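Local coordinates for protein ribose transcriptional regulator (Enterococcus faecium DO, PDB 4RK1) that binds ribose and, as a member of the LacI family, probably represses transcription by binding regulatory DNA, at residues A178-S183 with E212-I217; G198-L203 with I228-T233; G28-L33 with F38-C43; V12-P15 with F21-T24; E54-L59 with E81-Q86. One frame throughout, in Å; residues are numbered along the deposited sequence. Where two conformers were deposited one is given.

Interaction 1. Residues A178-S183 with E212-I217; sequences AELLDS and EDYSII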
# COMPACT_ATOMS: atom_id res chain seq x y z
N ALA B 178 -5.98 -7.23 23.24
CA ALA B 178 -6.59 -7.68 24.50
C ALA B 178 -5.75 -8.78 25.16
O ALA B 178 -5.50 -8.74 26.37
CB ALA B 178 -8.02 -8.17 24.26
N GLU B 179 -5.31 -9.75 24.37
CA GLU B 179 -4.40 -10.78 24.87
C GLU B 179 -3.09 -10.17 25.39
O GLU B 179 -2.58 -10.58 26.42
CB GLU B 179 -4.09 -11.80 23.79
CG GLU B 179 -5.26 -12.73 23.45
CD GLU B 179 -4.97 -13.61 22.26
OE1 GLU B 179 -3.82 -13.61 21.78
OE2 GLU B 179 -5.89 -14.31 21.79
N LEU B 180 -2.55 -9.18 24.68
CA LEU B 180 -1.34 -8.53 25.13
C LEU B 180 -1.55 -7.86 26.49
O LEU B 180 -0.72 -7.98 27.39
CB LEU B 180 -0.86 -7.49 24.12
CG LEU B 180 0.37 -6.67 24.53
CD1 LEU B 180 1.60 -7.55 24.62
CD2 LEU B 180 0.58 -5.53 23.54
N LEU B 181 -2.67 -7.14 26.61
CA LEU B 181 -2.98 -6.42 27.86
C LEU B 181 -3.17 -7.38 29.04
O LEU B 181 -2.85 -7.04 30.18
CB LEU B 181 -4.21 -5.55 27.67
CG LEU B 181 -4.04 -4.37 26.70
CD1 LEU B 181 -5.38 -3.82 26.29
CD2 LEU B 181 -3.17 -3.28 27.31
N ASP B 182 -3.69 -8.57 28.77
CA ASP B 182 -3.87 -9.56 29.83
C ASP B 182 -2.60 -10.35 30.17
O ASP B 182 -2.58 -11.10 31.15
CB ASP B 182 -5.02 -10.51 29.46
CG ASP B 182 -6.38 -9.87 29.68
OD1 ASP B 182 -6.48 -8.91 30.48
OD2 ASP B 182 -7.35 -10.32 29.06
N SER B 183 -1.53 -10.17 29.39
CA SER B 183 -0.27 -10.84 29.67
C SER B 183 0.59 -9.99 30.59
O SER B 183 0.25 -8.84 30.89
CB SER B 183 0.50 -11.10 28.36
OG SER B 183 1.13 -9.91 27.89
N GLU B 212 5.65 4.17 27.22
CA GLU B 212 5.53 4.15 28.68
C GLU B 212 4.95 2.84 29.20
O GLU B 212 5.46 2.28 30.18
CB GLU B 212 4.72 5.35 29.18
CG GLU B 212 5.42 6.69 29.01
CD GLU B 212 5.22 7.34 27.64
OE1 GLU B 212 4.73 6.68 26.70
OE2 GLU B 212 5.55 8.53 27.51
N ASP B 213 3.92 2.33 28.53
CA ASP B 213 3.31 1.04 28.91
C ASP B 213 3.90 -0.15 28.16
O ASP B 213 4.03 -1.23 28.72
CB ASP B 213 1.80 1.07 28.70
CG ASP B 213 1.13 2.06 29.62
OD1 ASP B 213 1.41 2.00 30.83
OD2 ASP B 213 0.37 2.92 29.13
N TYR B 214 4.22 0.04 26.88
CA TYR B 214 4.77 -1.06 26.09
C TYR B 214 5.87 -0.55 25.18
O TYR B 214 5.68 0.45 24.49
CB TYR B 214 3.68 -1.71 25.24
CG TYR B 214 2.70 -2.49 26.06
CD1 TYR B 214 2.94 -3.81 26.39
CD2 TYR B 214 1.53 -1.90 26.53
CE1 TYR B 214 2.04 -4.53 27.17
CE2 TYR B 214 0.63 -2.61 27.31
CZ TYR B 214 0.89 -3.92 27.63
OH TYR B 214 0.00 -4.63 28.40
N SER B 215 7.00 -1.23 25.18
CA SER B 215 8.04 -1.02 24.17
C SER B 215 7.69 -1.90 22.98
O SER B 215 7.40 -3.08 23.14
CB SER B 215 9.42 -1.38 24.70
OG SER B 215 9.93 -0.35 25.54
N ILE B 216 7.67 -1.33 21.78
CA ILE B 216 7.35 -2.08 20.58
C ILE B 216 8.43 -1.91 19.53
O ILE B 216 8.83 -0.78 19.22
CB ILE B 216 5.99 -1.66 19.99
CG1 ILE B 216 4.88 -1.85 21.05
CG2 ILE B 216 5.69 -2.46 18.74
CD1 ILE B 216 3.58 -1.17 20.68
N ILE B 217 8.90 -3.03 18.99
CA ILE B 217 9.76 -3.02 17.81
C ILE B 217 9.09 -3.81 16.68
O ILE B 217 8.56 -4.89 16.89
CB ILE B 217 11.20 -3.51 18.11
CG1 ILE B 217 12.05 -3.50 16.82
CG2 ILE B 217 11.20 -4.91 18.70
CD1 ILE B 217 13.52 -3.66 17.08
O HOH W 1 1.18 -6.54 29.81
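The phenol ring of Y214 reaches across to L180 and L181, and the two leucines meet it in different ways, a compact example of how one aromatic side chain can close the gap between a helix and the start of a strand. L180 and Y214 run past one another in opposite directions. In L180, chi1 of 176° swings CG toward the ring and chi2 of 67° then sets the CD2 methyl over one face; CD2 lies 4.2 Å from the Y214 ring centroid, a CH-pi contact displaced toward the rim. L180 CG itself touches Y214 CE1 at 3.8 Å. The L181 side chain instead crosses that of Y214 at about a right angle, and brings its CD2 to 3.6 Å from Y214 OH at an oblique approach.

The polar end of the ring is settled by a water rather than by the helix directly. Water 1 lies 2.7 Å from both Y214 OH and S183 O and bridges them, so the hydroxyl is linked through water to S183. The OG and N of S183 both bond to L180 O, the hydroxyl at 2.7 Å, and this carbonyl is thereby gripped twice.

Around this pairing, L203 of helix 193-205 packs on Y214 and on L181, while L199 of the same helix meets L180. L180 also touches L164 of strand 161-166 and V188 of strand 187-190, so helix 177-182 lies over the sheet beside helix 193-205.

Interaction 2. Residues G198-L203 with I228-T233; sequences GLYRGL and IKPKLT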
# COMPACT_ATOMS: atom_id res chain seq x y z
N GLY B 198 -1.27 -2.04 14.05
CA GLY B 198 -2.43 -2.63 14.72
C GLY B 198 -2.38 -2.52 16.22
O GLY B 198 -3.37 -2.15 16.85
N LEU B 199 -1.21 -2.81 16.79
CA LEU B 199 -0.99 -2.68 18.22
C LEU B 199 -1.10 -1.25 18.69
O LEU B 199 -1.68 -0.99 19.74
CB LEU B 199 0.37 -3.24 18.63
CG LEU B 199 0.50 -4.75 18.67
CD1 LEU B 199 1.96 -5.12 18.90
CD2 LEU B 199 -0.38 -5.34 19.77
N TYR B 200 -0.54 -0.31 17.93
CA TYR B 200 -0.68 1.09 18.29
C TYR B 200 -2.15 1.43 18.47
O TYR B 200 -2.52 2.07 19.45
CB TYR B 200 -0.10 2.01 17.22
CG TYR B 200 1.37 2.36 17.33
CD1 TYR B 200 2.35 1.39 17.47
CD2 TYR B 200 1.78 3.68 17.19
CE1 TYR B 200 3.69 1.72 17.52
CE2 TYR B 200 3.11 4.03 17.23
CZ TYR B 200 4.07 3.05 17.38
OH TYR B 200 5.40 3.40 17.42
N ARG B 201 -2.97 1.03 17.51
CA ARG B 201 -4.38 1.35 17.55
C ARG B 201 -5.04 0.73 18.78
O ARG B 201 -5.74 1.41 19.52
CB ARG B 201 -5.09 0.89 16.28
CG ARG B 201 -6.58 1.19 16.29
CD ARG B 201 -7.30 0.55 15.12
NE ARG B 201 -8.74 0.69 15.24
CZ ARG B 201 -9.62 0.18 14.38
NH1 ARG B 201 -9.22 -0.50 13.32
NH2 ARG B 201 -10.92 0.36 14.60
N GLY B 202 -4.82 -0.57 18.98
CA GLY B 202 -5.37 -1.27 20.13
C GLY B 202 -4.97 -0.64 21.45
O GLY B 202 -5.81 -0.45 22.33
N LEU B 203 -3.70 -0.28 21.58
CA LEU B 203 -3.22 0.29 22.84
C LEU B 203 -3.75 1.68 23.09
O LEU B 203 -4.14 2.02 24.22
CB LEU B 203 -1.69 0.28 22.89
CG LEU B 203 -1.11 -1.13 22.98
CD1 LEU B 203 0.39 -1.09 22.75
CD2 LEU B 203 -1.45 -1.78 24.31
N ILE B 228 3.74 7.82 12.01
CA ILE B 228 3.00 7.60 13.25
C ILE B 228 3.75 8.19 14.43
O ILE B 228 4.91 8.57 14.32
CB ILE B 228 2.70 6.10 13.50
CG1 ILE B 228 4.00 5.28 13.59
CG2 ILE B 228 1.76 5.58 12.44
CD1 ILE B 228 3.76 3.82 13.87
N LYS B 229 3.07 8.25 15.57
CA LYS B 229 3.63 8.87 16.78
C LYS B 229 3.33 7.97 17.97
O LYS B 229 2.18 7.64 18.21
CB LYS B 229 3.03 10.27 16.97
CG LYS B 229 3.56 11.02 18.17
CD LYS B 229 3.14 12.48 18.12
CE LYS B 229 3.28 13.16 19.48
NZ LYS B 229 3.22 14.64 19.35
N PRO B 230 4.35 7.52 18.70
CA PRO B 230 5.75 7.80 18.40
C PRO B 230 6.21 7.06 17.14
O PRO B 230 5.65 6.01 16.78
CB PRO B 230 6.47 7.24 19.63
CG PRO B 230 5.61 6.09 20.05
CD PRO B 230 4.20 6.55 19.80
N LYS B 231 7.25 7.59 16.49
CA LYS B 231 7.83 6.91 15.35
C LYS B 231 8.34 5.53 15.75
O LYS B 231 8.93 5.35 16.82
CB LYS B 231 8.95 7.73 14.74
CG LYS B 231 8.53 9.05 14.13
CD LYS B 231 9.78 9.84 13.75
CE LYS B 231 9.55 10.88 12.67
NZ LYS B 231 8.50 11.86 13.02
N LEU B 232 8.10 4.56 14.88
CA LEU B 232 8.31 3.16 15.19
C LEU B 232 9.75 2.74 15.01
O LEU B 232 10.34 2.89 13.94
CB LEU B 232 7.39 2.29 14.34
CG LEU B 232 7.46 0.77 14.52
CD1 LEU B 232 7.13 0.35 15.94
CD2 LEU B 232 6.51 0.09 13.55
N THR B 233 10.30 2.19 16.08
CA THR B 233 11.58 1.52 16.07
C THR B 233 11.37 0.20 15.38
O THR B 233 10.39 -0.50 15.64
CB THR B 233 12.06 1.35 17.52
OG1 THR B 233 12.38 2.65 18.04
CG2 THR B 233 13.27 0.44 17.62
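Y200 projects from helix 193-205 into a hollow made by I228, P230 and L232, in the loop that precedes strand 233-236 of this periplasmic-binding-protein-like fold. The loop, which holds a cis peptide between K229 and P230, curves round the ring, and the aromatic knob is gripped from several sides. Over one face comes the tip of I228: its CD1 methyl sits 3.8 Å from the Y200 ring centroid, 27° off the normal, and is pressed toward the rim, where it is 3.4 Å from CE2. I228 achieves this with CG1 wedged between its own backbone N and carbonyl carbon (chi1 59°), an arrangement that turns the terminal methyl toward the helix.

The rest of the hollow is shaped by the P230 ring and the L232 branch. P230 presents CD to Y200 CE2 at 3.8 Å, and L232 fills the side near CE1, its CD1 lying 4.0 Å from that atom in an oblique approach. The fit is chiefly apolar, a methyl over one face and carbons round the rim, with the P230 carbonyl at the hydroxyl end.

Outside the pair, I210 and S275 also touch the Y200 side chain. The loop lies at the dimer interface: M224 of the second subunit packs on I228, and K231 NZ makes a salt bridge with E205 of that subunit.

Deepest in the hollow, Y200 OH donates to P230 O at 2.7 Å, and the acceptor lies at the edge of the ring, near its plane; seen from the acceptor, the hydroxyl stands 36° out of the carbonyl plane.

Interaction 3. Residues G28-L33 with F38-C43; sequences GIEDIL and FVTILC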
# COMPACT_ATOMS: atom_id res chain seq x y z
N GLY B 28 10.79 -0.82 -6.76
CA GLY B 28 12.22 -1.07 -6.99
C GLY B 28 12.46 -1.91 -8.24
O GLY B 28 13.37 -1.64 -9.01
N ILE B 29 11.62 -2.92 -8.43
CA ILE B 29 11.66 -3.75 -9.63
C ILE B 29 11.41 -2.90 -10.88
O ILE B 29 12.22 -2.93 -11.82
CB ILE B 29 10.63 -4.89 -9.56
CG1 ILE B 29 11.05 -5.91 -8.49
CG2 ILE B 29 10.48 -5.58 -10.91
CD1 ILE B 29 9.94 -6.85 -8.06
N GLU B 30 10.32 -2.13 -10.86
CA GLU B 30 9.95 -1.27 -11.99
C GLU B 30 11.04 -0.28 -12.35
O GLU B 30 11.28 0.01 -13.52
CB GLU B 30 8.67 -0.48 -11.67
CG GLU B 30 7.41 -1.32 -11.65
CD GLU B 30 6.23 -0.54 -11.11
OE1 GLU B 30 6.43 0.54 -10.52
OE2 GLU B 30 5.09 -1.02 -11.29
N ASP B 31 11.70 0.25 -11.32
CA ASP B 31 12.79 1.21 -11.48
C ASP B 31 13.88 0.68 -12.41
O ASP B 31 14.43 1.43 -13.21
CB ASP B 31 13.41 1.53 -10.12
CG ASP B 31 14.55 2.54 -10.22
OD1 ASP B 31 14.27 3.72 -10.48
OD2 ASP B 31 15.71 2.16 -10.01
N ILE B 32 14.19 -0.60 -12.29
CA ILE B 32 15.20 -1.23 -13.12
C ILE B 32 14.64 -1.66 -14.47
O ILE B 32 15.24 -1.42 -15.51
CB ILE B 32 15.81 -2.44 -12.39
CG1 ILE B 32 16.50 -2.00 -11.08
CG2 ILE B 32 16.76 -3.21 -13.30
CD1 ILE B 32 17.57 -0.93 -11.23
N LEU B 33 13.49 -2.33 -14.46
CA LEU B 33 12.94 -2.89 -15.69
C LEU B 33 12.51 -1.81 -16.69
O LEU B 33 12.69 -1.99 -17.89
CB LEU B 33 11.76 -3.82 -15.38
CG LEU B 33 12.10 -5.08 -14.58
CD1 LEU B 33 10.89 -5.99 -14.49
CD2 LEU B 33 13.28 -5.83 -15.17
N PHE B 38 11.05 -2.93 -20.37
CA PHE B 38 10.18 -4.01 -19.95
C PHE B 38 8.94 -3.44 -19.27
O PHE B 38 9.01 -2.42 -18.59
CB PHE B 38 10.90 -4.96 -18.99
CG PHE B 38 11.79 -5.96 -19.69
CD1 PHE B 38 13.10 -5.63 -20.00
CD2 PHE B 38 11.32 -7.22 -20.01
CE1 PHE B 38 13.93 -6.54 -20.64
CE2 PHE B 38 12.14 -8.14 -20.65
CZ PHE B 38 13.45 -7.79 -20.96
N VAL B 39 7.81 -4.10 -19.48
CA VAL B 39 6.58 -3.82 -18.77
C VAL B 39 6.55 -4.72 -17.54
O VAL B 39 6.76 -5.93 -17.66
CB VAL B 39 5.35 -4.10 -19.67
CG1 VAL B 39 4.04 -3.96 -18.89
CG2 VAL B 39 5.36 -3.17 -20.88
N THR B 40 6.29 -4.14 -16.38
CA THR B 40 6.17 -4.91 -15.14
C THR B 40 4.70 -5.08 -14.80
O THR B 40 3.95 -4.10 -14.72
CB THR B 40 6.89 -4.21 -13.97
OG1 THR B 40 8.21 -3.81 -14.39
CG2 THR B 40 7.01 -5.14 -12.77
N ILE B 41 4.29 -6.32 -14.59
CA ILE B 41 2.94 -6.62 -14.15
C ILE B 41 3.00 -7.33 -12.82
O ILE B 41 3.95 -8.07 -12.55
CB ILE B 41 2.12 -7.45 -15.16
CG1 ILE B 41 2.68 -8.87 -15.34
CG2 ILE B 41 2.06 -6.73 -16.51
CD1 ILE B 41 1.87 -9.71 -16.29
N LEU B 42 2.00 -7.09 -11.98
CA LEU B 42 1.94 -7.68 -10.65
C LEU B 42 0.69 -8.53 -10.45
O LEU B 42 -0.41 -8.15 -10.86
CB LEU B 42 2.01 -6.60 -9.59
CG LEU B 42 1.88 -7.17 -8.17
CD1 LEU B 42 2.96 -6.63 -7.26
CD2 LEU B 42 0.49 -6.92 -7.58
N CYS B 43 0.90 -9.66 -9.81
CA CYS B 43 -0.15 -10.57 -9.40
C CYS B 43 -0.10 -10.73 -7.91
O CYS B 43 0.97 -10.87 -7.33
CB CYS B 43 0.08 -11.95 -10.01
SG CYS B 43 -0.77 -12.18 -11.55
O HOH W 2 3.85 -1.63 -13.71
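The F38 ring and the L33 carbonyl are the flat groups that open this contact. L33 O lies at the edge of the ring, near its plane, and K8 engages the same ring in a cation-pi contact. F38 N donates to L33 O at 3.1 Å, with an N-H...O angle of 159°. Just beside this bond the two CB atoms of L33 and F38 touch at 3.9 Å, while the ring turns away toward I10 and L251.

Two residues along the strand, T40 packs against the helix, among I29, E30 and L33. With OG1 anti to its carbonyl carbon (chi1 -47°), the T40 hydroxyl meets L33 CD1 at 3.5 Å, and CG2, on the other branch, reaches I29 CG2 at 4.0 Å. L33 and I29 each cross T40 nearly perpendicularly. E30 CG packs on T40 CB, although E30 was modelled in two conformers and its share is less certain.

Helix 28-33 and strand 39-43 run almost antiparallel, their axes 8.4 Å apart, the tight connection that closes the beta-alpha-beta unit of strand 9-14, helix 20-33 and strand 39-44.

Interaction 4. Residues V12-P15 with F21-T24; sequences VLVP and FFST. With RIB (alpha-D-ribofuranose), chain K.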
# COMPACT_ATOMS: atom_id res chain seq x y z
N VAL B 12 5.49 -10.19 -11.64
CA VAL B 12 5.90 -10.18 -10.24
C VAL B 12 4.77 -10.79 -9.42
O VAL B 12 3.65 -10.31 -9.46
CB VAL B 12 6.19 -8.74 -9.78
CG1 VAL B 12 6.69 -8.73 -8.35
CG2 VAL B 12 7.19 -8.08 -10.70
N LEU B 13 5.07 -11.85 -8.68
CA LEU B 13 4.07 -12.52 -7.88
C LEU B 13 4.33 -12.26 -6.41
O LEU B 13 5.39 -12.62 -5.90
CB LEU B 13 4.05 -14.03 -8.19
CG LEU B 13 3.26 -14.45 -9.43
CD1 LEU B 13 3.78 -13.78 -10.69
CD2 LEU B 13 3.28 -15.96 -9.59
N VAL B 14 3.38 -11.62 -5.74
CA VAL B 14 3.55 -11.30 -4.33
C VAL B 14 2.41 -11.87 -3.50
O VAL B 14 1.33 -12.13 -4.02
CB VAL B 14 3.64 -9.77 -4.06
CG1 VAL B 14 4.82 -9.17 -4.81
CG2 VAL B 14 2.35 -9.06 -4.43
N PRO B 15 2.65 -12.08 -2.19
CA PRO B 15 1.60 -12.61 -1.33
C PRO B 15 0.50 -11.61 -1.00
O PRO B 15 -0.62 -12.02 -0.72
CB PRO B 15 2.35 -13.00 -0.03
CG PRO B 15 3.76 -12.57 -0.19
CD PRO B 15 3.90 -11.80 -1.47
N PHE B 21 5.28 -3.00 2.01
CA PHE B 21 6.49 -3.73 1.69
C PHE B 21 6.48 -4.20 0.24
O PHE B 21 7.44 -4.00 -0.49
CB PHE B 21 6.69 -4.94 2.64
CG PHE B 21 7.88 -5.76 2.30
CD1 PHE B 21 9.14 -5.41 2.77
CD2 PHE B 21 7.77 -6.86 1.45
CE1 PHE B 21 10.26 -6.14 2.41
CE2 PHE B 21 8.89 -7.59 1.08
CZ PHE B 21 10.14 -7.23 1.58
N PHE B 22 5.38 -4.83 -0.20
CA PHE B 22 5.33 -5.41 -1.53
C PHE B 22 5.10 -4.38 -2.62
O PHE B 22 5.58 -4.57 -3.74
CB PHE B 22 4.31 -6.54 -1.60
CG PHE B 22 4.71 -7.72 -0.79
CD1 PHE B 22 5.81 -8.47 -1.17
CD2 PHE B 22 4.04 -8.04 0.37
CE1 PHE B 22 6.23 -9.54 -0.41
CE2 PHE B 22 4.45 -9.12 1.14
CZ PHE B 22 5.54 -9.86 0.75
N SER B 23 4.41 -3.29 -2.31
CA SER B 23 4.27 -2.23 -3.31
C SER B 23 5.59 -1.46 -3.47
O SER B 23 5.96 -1.10 -4.58
CB SER B 23 3.08 -1.30 -3.01
OG SER B 23 3.12 -0.80 -1.70
N THR B 24 6.34 -1.27 -2.39
CA THR B 24 7.66 -0.66 -2.51
C THR B 24 8.64 -1.59 -3.23
O THR B 24 9.47 -1.12 -3.99
CB THR B 24 8.20 -0.23 -1.14
OG1 THR B 24 7.36 0.81 -0.62
CG2 THR B 24 9.62 0.30 -1.25
O5 RIB K . 5.77 -6.98 5.79
C5 RIB K . 5.39 -8.14 5.04
C4 RIB K . 6.32 -9.21 5.39
O4 RIB K . 6.04 -10.41 4.64
C3 RIB K . 7.65 -8.56 5.02
O3 RIB K . 8.39 -8.52 6.22
C2 RIB K . 8.18 -9.44 3.91
O2 RIB K . 9.53 -9.82 4.11
C1 RIB K . 7.16 -10.59 3.76
O1 RIB K . 7.74 -11.87 3.89
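The ribose pocket begins where strand 9-14 passes into helix 20-33, and there V14 and P15 meet F22. The P15 and F22 side chains cross at about a right angle, with P15 CD over one ring face, 3.6 Å from the F22 ring centroid, a CH-pi contact; P15 CD and F22 CZ are 3.4 Å apart. V14 approaches obliquely, its CG1 3.8 Å from F22 CD1, and the two side chains slide past each other in opposite directions.

The opposite face of F22 is taken by its chain neighbour in a T-shaped (edge-to-face) arrangement, since the edge of F21, with CD2 leading, stands over the ring centre. F22 is therefore clamped between a proline and an aromatic edge, which limits how it can turn. F21, with CG anti to the backbone N (chi1 177°), offers a face of its own to the ligand: ribose C2 is 3.5 Å from F21 CE2. Ribose C1 is 3.5 Å from F22 CZ, but at an oblique angle.

D94, N139, R143, N192, D220 and Q237 hydrogen-bond the sugar, while the two phenylalanines supply carbon surface in the ribose pocket of this periplasmic-binding-protein-like, LacI-family sugar-binding domain.

Interaction 5. Residues E54-L59 with E81-Q86; sequences EYLAEL and ENLKKQ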
# COMPACT_ATOMS: atom_id res chain seq x y z
N GLU B 54 -4.56 -20.96 -11.41
CA GLU B 54 -3.26 -21.11 -12.07
C GLU B 54 -2.68 -19.81 -12.64
O GLU B 54 -2.76 -19.55 -13.84
CB GLU B 54 -3.38 -22.16 -13.18
CG GLU B 54 -3.70 -23.55 -12.65
CD GLU B 54 -4.53 -24.38 -13.62
OE1 GLU B 54 -4.96 -23.86 -14.66
OE2 GLU B 54 -4.75 -25.57 -13.32
N TYR B 55 -2.05 -19.01 -11.78
CA TYR B 55 -1.38 -17.78 -12.19
C TYR B 55 -0.30 -18.05 -13.23
O TYR B 55 -0.32 -17.49 -14.32
CB TYR B 55 -0.76 -17.06 -10.99
CG TYR B 55 -1.78 -16.49 -10.03
CD1 TYR B 55 -2.29 -15.21 -10.22
CD2 TYR B 55 -2.23 -17.22 -8.93
CE1 TYR B 55 -3.22 -14.67 -9.34
CE2 TYR B 55 -3.16 -16.70 -8.05
CZ TYR B 55 -3.66 -15.42 -8.26
OH TYR B 55 -4.59 -14.90 -7.39
N LEU B 56 0.64 -18.94 -12.90
CA LEU B 56 1.78 -19.19 -13.77
C LEU B 56 1.39 -19.73 -15.13
O LEU B 56 1.92 -19.28 -16.15
CB LEU B 56 2.77 -20.17 -13.12
CG LEU B 56 3.63 -19.67 -11.97
CD1 LEU B 56 4.64 -20.75 -11.62
CD2 LEU B 56 4.31 -18.36 -12.31
N ALA B 57 0.47 -20.70 -15.14
CA ALA B 57 0.04 -21.32 -16.38
C ALA B 57 -0.57 -20.28 -17.31
O ALA B 57 -0.20 -20.19 -18.48
CB ALA B 57 -0.96 -22.44 -16.10
N GLU B 58 -1.48 -19.49 -16.78
CA GLU B 58 -2.12 -18.45 -17.59
C GLU B 58 -1.09 -17.42 -18.06
O GLU B 58 -1.07 -17.07 -19.23
CB GLU B 58 -3.25 -17.79 -16.79
CG GLU B 58 -3.95 -16.62 -17.48
CD GLU B 58 -4.61 -16.98 -18.81
OE1 GLU B 58 -4.95 -18.17 -19.03
OE2 GLU B 58 -4.80 -16.07 -19.63
N LEU B 59 -0.26 -16.92 -17.16
CA LEU B 59 0.71 -15.89 -17.51
C LEU B 59 1.77 -16.40 -18.50
O LEU B 59 2.18 -15.68 -19.40
CB LEU B 59 1.37 -15.32 -16.25
CG LEU B 59 0.46 -14.47 -15.35
CD1 LEU B 59 1.27 -13.84 -14.23
CD2 LEU B 59 -0.25 -13.40 -16.16
N GLU B 81 6.32 -27.16 -14.54
CA GLU B 81 5.39 -27.39 -15.64
C GLU B 81 5.30 -26.21 -16.59
O GLU B 81 5.15 -26.39 -17.80
CB GLU B 81 4.00 -27.73 -15.08
CG GLU B 81 2.91 -27.93 -16.13
CD GLU B 81 3.22 -29.07 -17.09
OE1 GLU B 81 3.84 -30.07 -16.66
OE2 GLU B 81 2.84 -28.97 -18.27
N ASN B 82 5.41 -24.99 -16.06
CA ASN B 82 5.19 -23.81 -16.87
C ASN B 82 6.46 -23.03 -17.19
O ASN B 82 6.77 -22.80 -18.36
CB ASN B 82 4.16 -22.93 -16.16
CG ASN B 82 2.81 -23.62 -16.03
OD1 ASN B 82 2.12 -23.82 -17.02
ND2 ASN B 82 2.44 -23.99 -14.81
N LEU B 83 7.21 -22.63 -16.17
CA LEU B 83 8.37 -21.77 -16.43
C LEU B 83 9.54 -22.53 -17.06
O LEU B 83 10.13 -22.09 -18.07
CB LEU B 83 8.82 -21.08 -15.15
CG LEU B 83 7.76 -20.28 -14.37
CD1 LEU B 83 8.43 -19.36 -13.35
CD2 LEU B 83 6.85 -19.49 -15.29
N LYS B 84 9.88 -23.67 -16.48
CA LYS B 84 11.04 -24.43 -16.95
C LYS B 84 10.78 -25.04 -18.32
O LYS B 84 11.58 -24.88 -19.25
CB LYS B 84 11.44 -25.48 -15.92
CG LYS B 84 11.99 -24.84 -14.66
CD LYS B 84 12.66 -25.82 -13.72
CE LYS B 84 13.26 -25.06 -12.54
NZ LYS B 84 13.91 -25.94 -11.54
N LYS B 85 9.63 -25.69 -18.48
CA LYS B 85 9.26 -26.22 -19.79
C LYS B 85 9.27 -25.17 -20.89
O LYS B 85 9.66 -25.46 -22.01
CB LYS B 85 7.88 -26.88 -19.76
CG LYS B 85 7.86 -28.22 -19.07
CD LYS B 85 6.58 -28.98 -19.37
CE LYS B 85 6.56 -30.33 -18.66
NZ LYS B 85 5.33 -31.11 -19.02
N GLN B 86 8.85 -23.94 -20.56
CA GLN B 86 8.76 -22.89 -21.58
C GLN B 86 9.92 -21.92 -21.58
O GLN B 86 9.85 -20.88 -22.24
CB GLN B 86 7.44 -22.12 -21.44
CG GLN B 86 6.19 -23.00 -21.53
CD GLN B 86 6.11 -23.78 -22.83
OE1 GLN B 86 6.51 -23.29 -23.89
NE2 GLN B 86 5.59 -24.99 -22.77
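N82 lays its amide against A57, the pair whose CA atoms come nearest, 5.7 Å apart. N82 holds CG anti to its carbonyl carbon (chi1 -63°), and the second torsion, -69°, turns the amide so that OD1 rests 3.3 Å from A57 CA and 3.5 Å from A57 CB. The other end of the amide is engaged within its own helix, since ND2 bonds to A78 O, and this bond probably sets which way the amide faces. On the opposite helix the small methyl of A57 lets the two backbones draw this close.

Such helix-on-helix contacts lie on one flank of the sheet in the N-terminal lobe of the LacI sugar-binding fold, where helices 55-61 and 76-84 are neighbours. F67 of strand 66-69 lies beneath L56 and L83 alike.

The leucine pair forms the apolar part. L56 and L83 both have CG anti to the carbonyl carbon; they cross at about a right angle, and their CD2 atoms are 4.1 Å apart. L83 reaches the other helix with its branched tip, while L56 also places CB 4.2 Å from N82 ND2. Helix 76-84 widens into a pi-type turn at 81-84, and K85 NZ, four residues on from E81, forms a salt bridge with E81 OE1 at 3.0 Å, meeting the oxygen on its syn side and 28° out of the carboxylate plane.

Interactions 3, 4 and 5 belong to one lobe and interactions 1 and 2 to the other. Interactions 3 and 4 share helix 20-33 and neighbouring strands, joined where I41 O and V12 N lie 2.8 Å apart; interaction 5 meets interaction 3 through C43 on Y55 and interaction 4 through L13 on L56. L203 connects interactions 1 and 2. Interactions 1, 3, 4 and 5 are buried, interaction 2 only partly. Interactions 3 and 5 pack mainly through apolar groups, while interactions 1 and 2 each centre on a tyrosine, its hydroxyl joined to a water in one and a carbonyl in the other. Interaction 4 borders the sugar; interactions 2, 3 and 5 touch the second subunit.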